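Local coordinates for fiber (Human adenovirus 26, PDB 6FJN), which forms the trimeric adenovirus fibre, whose terminal knob domain, the part present here, attaches the virus to host-cell receptors, at the interface of chains A and B. Residues are numbered along the deposited sequence; one frame, centred on the assembly and turned at random. Chains: chain A/B, Fiber.

Contacts 1 and 2 are neighbouring patches of one subunit interface in the trimeric knob, the centres of their C-alpha atoms about 9 Å apart. A:Ile125 and B:Ala132 belong to both. Strand 123-129 of chain A runs through the pair: its start, with the short 3-10 helix 120-122 before it, serves contact 1, and its later residues, joined by strand 137-144, serve contact 2. Contact 1 is rich in direct polar bonds, whereas contact 2 is apolar with a water-bridged edge. Because the two chains meet through different surfaces, the same pairing can repeat around a closed ring of three subunits.

Contact 1: the interface of chains A and B. Residues chain A 117-121, 123-125; chain B 40, 42, 131-132, 172-175.
B:Ala132, in a loop of the neighbouring subunit, lies at the apolar centre of this patch of the fibre-knob trimer interface. Its methyl CB sits 3.8 Å from CD of A:Lys123, whose extended chain passes alongside, and it also approaches CB of A:Ser120. The tip CD1 of A:Ile125 comes against the backbone of B:Ala132, while its side chain crosses that of B:Thr174 at about a right angle. At the far end, CD2 of B:Leu42 touches the ring carbon CE1 of A:Tyr119 at 3.7 Å, the two side chains crossing obliquely.

Hydrogen bonds to backbone carbonyls flank this centre. The amide N of B:Ser175 gives a hydrogen bond of 2.9 Å to the carbonyl O of A:Lys123, nearly along the C=O axis. The hydroxyl OG of the same serine, anti to its own carbonyl carbon (chi1 -69°), bonds to the carbonyl O of A:Arg121 at 2.8 Å, in plane and on a lone pair. Water 1 joins B:Thr174 OG1 and B:Ser175 O to the amide of A:Ile125, and waters 2 and 3 link the side-chain amine NZ of A:Lys123 to B:Ala132 O.

B:Asp172 anchors the opposite rim, its carboxylate carried away from the backbone N (chi1 -169°). One oxygen, OD2 of B:Asp172, takes an almost straight bond of 2.8 Å from the amide N of A:Ser120, which arrives from above the carboxylate plane. The anti lone pair of B:Asp172 OD2 receives NZ of A:Lys117 at 2.6 Å, a salt bridge made by a bent but poorly ordered lysine. Two donors on one oxygen would be expected to favour the charged carboxylate.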
loop_
_atom_site.group_PDB
_atom_site.type_symbol
_atom_site.label_atom_id
_atom_site.label_comp_id
_atom_site.label_asym_id
_atom_site.label_seq_id
_atom_site.Cartn_x
_atom_site.Cartn_y
_atom_site.Cartn_z
ATOM N N LYS A 117 -14.901 1.962 -22.736
ATOM C CA LYS A 117 -14.178 2.318 -21.503
ATOM C C LYS A 117 -13.699 1.058 -20.768
ATOM O O LYS A 117 -14.514 0.173 -20.518
ATOM C CB LYS A 117 -15.080 3.192 -20.594
ATOM C CG LYS A 117 -16.261 2.501 -19.885
ATOM C CD LYS A 117 -15.969 2.109 -18.432
ATOM C CE LYS A 117 -16.142 3.271 -17.453
ATOM N NZ LYS A 117 -14.992 3.369 -16.506
ATOM N N ASN A 118 -12.406 0.882 -20.475
ATOM C CA ASN A 118 -12.129 -0.178 -19.541
ATOM C C ASN A 118 -12.315 0.453 -18.174
ATOM O O ASN A 118 -12.416 1.674 -17.946
ATOM C CB ASN A 118 -10.824 -1.054 -19.690
ATOM C CG ASN A 118 -11.066 -2.568 -19.306
ATOM O OD1 ASN A 118 -12.089 -2.899 -18.686
ATOM N ND2 ASN A 118 -10.114 -3.478 -19.664
ATOM N N TYR A 119 -12.530 -0.476 -17.331
ATOM C CA TYR A 119 -12.752 -0.177 -15.976
ATOM C C TYR A 119 -11.537 0.440 -15.318
ATOM O O TYR A 119 -10.439 -0.082 -15.472
ATOM C CB TYR A 119 -13.079 -1.528 -15.354
ATOM C CG TYR A 119 -14.378 -2.062 -15.905
ATOM C CD1 TYR A 119 -15.528 -1.350 -15.693
ATOM C CD2 TYR A 119 -14.483 -3.226 -16.733
ATOM C CE1 TYR A 119 -16.762 -1.752 -16.181
ATOM C CE2 TYR A 119 -15.728 -3.638 -17.234
ATOM C CZ TYR A 119 -16.847 -2.882 -16.935
ATOM O OH TYR A 119 -18.089 -3.242 -17.413
ATOM N N SER A 120 -11.728 1.513 -14.543
ATOM C CA SER A 120 -10.589 2.161 -13.894
ATOM C C SER A 120 -9.892 1.255 -12.880
ATOM O O SER A 120 -8.747 1.499 -12.583
ATOM C CB SER A 120 -11.018 3.475 -13.253
ATOM O OG SER A 120 -11.593 4.343 -14.203
ATOM N N ARG A 121 -10.607 0.243 -12.372
ATOM C CA ARG A 121 -9.983 -0.641 -11.396
ATOM C C ARG A 121 -8.819 -1.444 -11.979
ATOM O O ARG A 121 -8.008 -1.988 -11.224
ATOM C CB ARG A 121 -11.001 -1.596 -10.781
ATOM C CG ARG A 121 -11.505 -2.692 -11.720
ATOM C CD ARG A 121 -12.584 -3.527 -11.067
ATOM N NE ARG A 121 -12.968 -4.606 -11.958
ATOM C CZ ARG A 121 -14.014 -5.371 -11.839
ATOM N NH1 ARG A 121 -14.851 -5.319 -10.798
ATOM N NH2 ARG A 121 -14.249 -6.245 -12.812
ATOM N N LYS A 123 -6.280 -0.193 -13.166
ATOM C CA LYS A 123 -5.083 0.589 -12.923
ATOM C C LYS A 123 -4.989 0.956 -11.449
ATOM O O LYS A 123 -5.987 1.100 -10.742
ATOM C CB LYS A 123 -5.054 1.849 -13.780
ATOM C CG LYS A 123 -4.811 1.532 -15.233
ATOM C CD LYS A 123 -4.843 2.738 -16.123
ATOM C CE LYS A 123 -4.486 2.439 -17.563
ATOM N NZ LYS A 123 -4.471 3.667 -18.412
ATOM N N ILE A 124 -3.737 1.172 -11.040
ATOM C CA ILE A 124 -3.348 1.831 -9.798
ATOM C C ILE A 124 -2.580 3.070 -10.192
ATOM O O ILE A 124 -1.656 2.958 -11.023
ATOM C CB ILE A 124 -2.457 0.941 -8.917
ATOM C CG1 ILE A 124 -3.157 -0.347 -8.565
ATOM C CG2 ILE A 124 -1.965 1.702 -7.712
ATOM C CD1 ILE A 124 -2.142 -1.396 -8.151
ATOM N N ILE A 125 -2.924 4.250 -9.660
ATOM C CA ILE A 125 -2.165 5.451 -9.952
ATOM C C ILE A 125 -1.772 6.074 -8.638
ATOM O O ILE A 125 -2.642 6.263 -7.732
ATOM C CB ILE A 125 -2.973 6.434 -10.804
ATOM C CG1 ILE A 125 -3.196 5.836 -12.208
ATOM C CG2 ILE A 125 -2.255 7.774 -10.942
ATOM C CD1 ILE A 125 -4.131 6.605 -13.097
ATOM N N SER B 40 -12.161 -0.598 -4.999
ATOM C CA SER B 40 -12.464 0.368 -6.019
ATOM C C SER B 40 -13.978 0.439 -6.132
ATOM O O SER B 40 -14.709 -0.427 -5.584
ATOM C CB SER B 40 -11.873 -0.088 -7.352
ATOM O OG SER B 40 -12.449 -1.317 -7.811
ATOM N N LEU B 42 -17.346 1.823 -8.831
ATOM C CA LEU B 42 -17.825 2.190 -10.178
ATOM C C LEU B 42 -19.300 2.497 -10.108
ATOM O O LEU B 42 -20.078 1.635 -9.613
ATOM C CB LEU B 42 -17.600 0.972 -11.098
ATOM C CG LEU B 42 -18.301 0.982 -12.424
ATOM C CD1 LEU B 42 -17.672 1.985 -13.318
ATOM C CD2 LEU B 42 -18.310 -0.400 -13.049
ATOM N N GLY B 131 -11.574 7.879 -13.479
ATOM C CA GLY B 131 -11.346 7.471 -14.854
ATOM C C GLY B 131 -9.961 6.962 -15.126
ATOM O O GLY B 131 -9.546 6.833 -16.268
ATOM N N ALA B 132 -9.178 6.713 -14.077
ATOM C CA ALA B 132 -7.773 6.361 -14.224
ATOM C C ALA B 132 -7.044 7.428 -15.023
ATOM O O ALA B 132 -6.144 7.100 -15.805
ATOM C CB ALA B 132 -7.592 4.962 -14.790
ATOM N N ASP B 172 -15.781 6.433 -11.543
ATOM C CA ASP B 172 -15.053 5.168 -11.582
ATOM C C ASP B 172 -13.654 5.528 -11.117
ATOM O O ASP B 172 -13.133 6.592 -11.518
ATOM C CB ASP B 172 -14.997 4.600 -12.991
ATOM C CG ASP B 172 -14.476 3.155 -13.021
ATOM O OD1 ASP B 172 -14.341 2.562 -11.995
ATOM O OD2 ASP B 172 -14.270 2.633 -14.147
ATOM N N VAL B 173 -13.059 4.749 -10.242
ATOM C CA VAL B 173 -11.740 5.081 -9.694
ATOM C C VAL B 173 -10.779 3.939 -9.791
ATOM O O VAL B 173 -11.165 2.749 -9.853
ATOM C CB VAL B 173 -11.839 5.589 -8.234
ATOM C CG1 VAL B 173 -12.485 6.943 -8.158
ATOM C CG2 VAL B 173 -12.524 4.565 -7.323
ATOM N N THR B 174 -9.500 4.273 -9.818
ATOM C CA THR B 174 -8.432 3.296 -9.735
ATOM C C THR B 174 -8.510 2.498 -8.442
ATOM O O THR B 174 -9.159 2.881 -7.469
ATOM C CB THR B 174 -7.070 4.007 -9.868
ATOM O OG1 THR B 174 -6.978 5.063 -8.909
ATOM C CG2 THR B 174 -6.892 4.566 -11.251
ATOM N N SER B 175 -7.823 1.345 -8.454
ATOM C CA SER B 175 -7.791 0.455 -7.300
ATOM C C SER B 175 -6.860 0.968 -6.224
ATOM O O SER B 175 -5.791 1.538 -6.526
ATOM C CB SER B 175 -7.357 -0.935 -7.730
ATOM O OG SER B 175 -8.337 -1.590 -8.522
HETATM O O HOH W 1 -5.043 3.931 -7.462
HETATM O O HOH W 2 -3.945 6.206 -17.130
HETATM O O HOH W 3 -6.774 5.468 -18.223
#

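Contact 2: the interface of chains A and B. Residues chain A 125, 127, 139, 141; chain B 129, 132-134.
A:Ile125 lays its branch methyl CG2 over one face of the B:Tyr129 ring, a CH-pi contact in the subunit interface of the adenovirus fibre knob. The methyl stands 3.8 Å from the ring centroid and is offset toward the rim, so that the nearest ring atom to A:Ile125 CG2 is CD1 of B:Tyr129, at 3.5 Å. CB of the isoleucine lies on the same side, just outside the rim near CD1, and the carbonyl O of A:Ile125 approaches CE1. The two side chains cross obliquely. The other arm of the isoleucine, CG1-CD1, points to the B:Ala132 loop.

A second methyl contact continues the patch. CG2 of A:Ile139 meets CG2 of B:Thr134 at 3.8 Å, and the tip CD1 of A:Ile139 lies 3.9 Å from CB of B:Thr134. The hydroxyl OG1 of A:Thr141, next but one along strand 137-144, stands more loosely beside CG2 of B:Thr134, the two side chains crossing at about a right angle.

Torsions set up both methyl contacts. In A:Ile125, CG2 is anti to the backbone N and CG1 lies beside that nitrogen (chi1 -67°), which sends one branch to the tyrosine and the other to the loop. B:Thr134 holds OG1 in the crowded position between its backbone N and carbonyl carbon (chi1 64°), thereby placing CG2 beside the N and against A:Ile139. The B:Tyr129 ring is turned about CB-CG so that a face meets the isoleucine.

Farther out, the phenol OH of B:Tyr129 and ND2 of A:Asn127 are bridged by water, the amide plane turned 71° from the ring plane. Water 5 lies 2.5 Å from OH of B:Tyr129 and is also shared with ND2 of A:Asn127. Water 4 sits at the tyrosine's edge, in the ring plane, 2.7 Å from OH of B:Tyr129 and 3.0 Å from ND2 of A:Asn127.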
loop_
_atom_site.group_PDB
_atom_site.type_symbol
_atom_site.label_atom_id
_atom_site.label_comp_id
_atom_site.label_asym_id
_atom_site.label_seq_id
_atom_site.Cartn_x
_atom_site.Cartn_y
_atom_site.Cartn_z
ATOM N N ILE A 125 -2.924 4.250 -9.660
ATOM C CA ILE A 125 -2.165 5.451 -9.952
ATOM C C ILE A 125 -1.772 6.074 -8.638
ATOM O O ILE A 125 -2.642 6.263 -7.732
ATOM C CB ILE A 125 -2.973 6.434 -10.804
ATOM C CG1 ILE A 125 -3.196 5.836 -12.208
ATOM C CG2 ILE A 125 -2.255 7.774 -10.942
ATOM C CD1 ILE A 125 -4.131 6.605 -13.097
ATOM N N ASN A 127 1.890 8.404 -6.589
ATOM C CA ASN A 127 3.165 9.057 -6.774
ATOM C C ASN A 127 4.293 8.297 -6.117
ATOM O O ASN A 127 4.116 7.765 -4.999
ATOM C CB ASN A 127 3.157 10.460 -6.166
ATOM C CG ASN A 127 2.301 11.407 -6.992
ATOM O OD1 ASN A 127 2.730 11.791 -8.031
ATOM N ND2 ASN A 127 1.015 11.508 -6.703
ATOM N N ILE A 139 4.512 10.224 -11.329
ATOM C CA ILE A 139 3.273 9.459 -11.249
ATOM C C ILE A 139 3.651 8.046 -11.675
ATOM O O ILE A 139 4.358 7.855 -12.686
ATOM C CB ILE A 139 2.210 10.068 -12.178
ATOM C CG1 ILE A 139 2.050 11.584 -11.926
ATOM C CG2 ILE A 139 0.901 9.354 -12.049
ATOM C CD1 ILE A 139 1.294 12.261 -13.043
ATOM N N THR A 141 1.782 4.593 -12.818
ATOM C CA THR A 141 0.535 3.952 -13.228
ATOM C C THR A 141 0.840 2.479 -13.423
ATOM O O THR A 141 1.685 2.138 -14.304
ATOM C CB THR A 141 -0.002 4.519 -14.533
ATOM O OG1 THR A 141 -0.246 5.926 -14.384
ATOM C CG2 THR A 141 -1.322 3.855 -14.892
ATOM N N TYR B 129 -7.837 7.880 -8.519
ATOM C CA TYR B 129 -7.908 8.741 -9.715
ATOM C C TYR B 129 -9.141 8.382 -10.534
ATOM O O TYR B 129 -9.356 7.214 -10.927
ATOM C CB TYR B 129 -6.599 8.643 -10.538
ATOM C CG TYR B 129 -5.511 9.297 -9.759
ATOM C CD1 TYR B 129 -4.817 8.649 -8.740
ATOM C CD2 TYR B 129 -5.216 10.651 -9.951
ATOM C CE1 TYR B 129 -3.926 9.321 -7.898
ATOM C CE2 TYR B 129 -4.282 11.298 -9.146
ATOM C CZ TYR B 129 -3.674 10.623 -8.115
ATOM O OH TYR B 129 -2.741 11.243 -7.267
ATOM N N ALA B 132 -9.178 6.713 -14.077
ATOM C CA ALA B 132 -7.773 6.361 -14.224
ATOM C C ALA B 132 -7.044 7.428 -15.023
ATOM O O ALA B 132 -6.144 7.100 -15.805
ATOM C CB ALA B 132 -7.592 4.962 -14.790
ATOM N N LEU B 133 -7.391 8.703 -14.780
ATOM C CA LEU B 133 -6.734 9.847 -15.413
ATOM C C LEU B 133 -5.921 10.546 -14.350
ATOM O O LEU B 133 -6.420 10.875 -13.252
ATOM C CB LEU B 133 -7.757 10.774 -16.063
ATOM C CG LEU B 133 -8.568 10.101 -17.162
ATOM C CD1 LEU B 133 -9.595 11.058 -17.730
ATOM C CD2 LEU B 133 -7.716 9.566 -18.265
ATOM N N THR B 134 -4.633 10.764 -14.633
ATOM C CA THR B 134 -3.692 11.202 -13.612
ATOM C C THR B 134 -3.980 12.602 -13.098
ATOM O O THR B 134 -3.507 12.912 -11.990
ATOM C CB THR B 134 -2.252 11.123 -14.141
ATOM O OG1 THR B 134 -2.125 12.045 -15.218
ATOM C CG2 THR B 134 -1.849 9.739 -14.572
HETATM O O HOH W 4 -1.210 10.201 -5.256
HETATM O O HOH W 5 -1.407 13.255 -7.901
#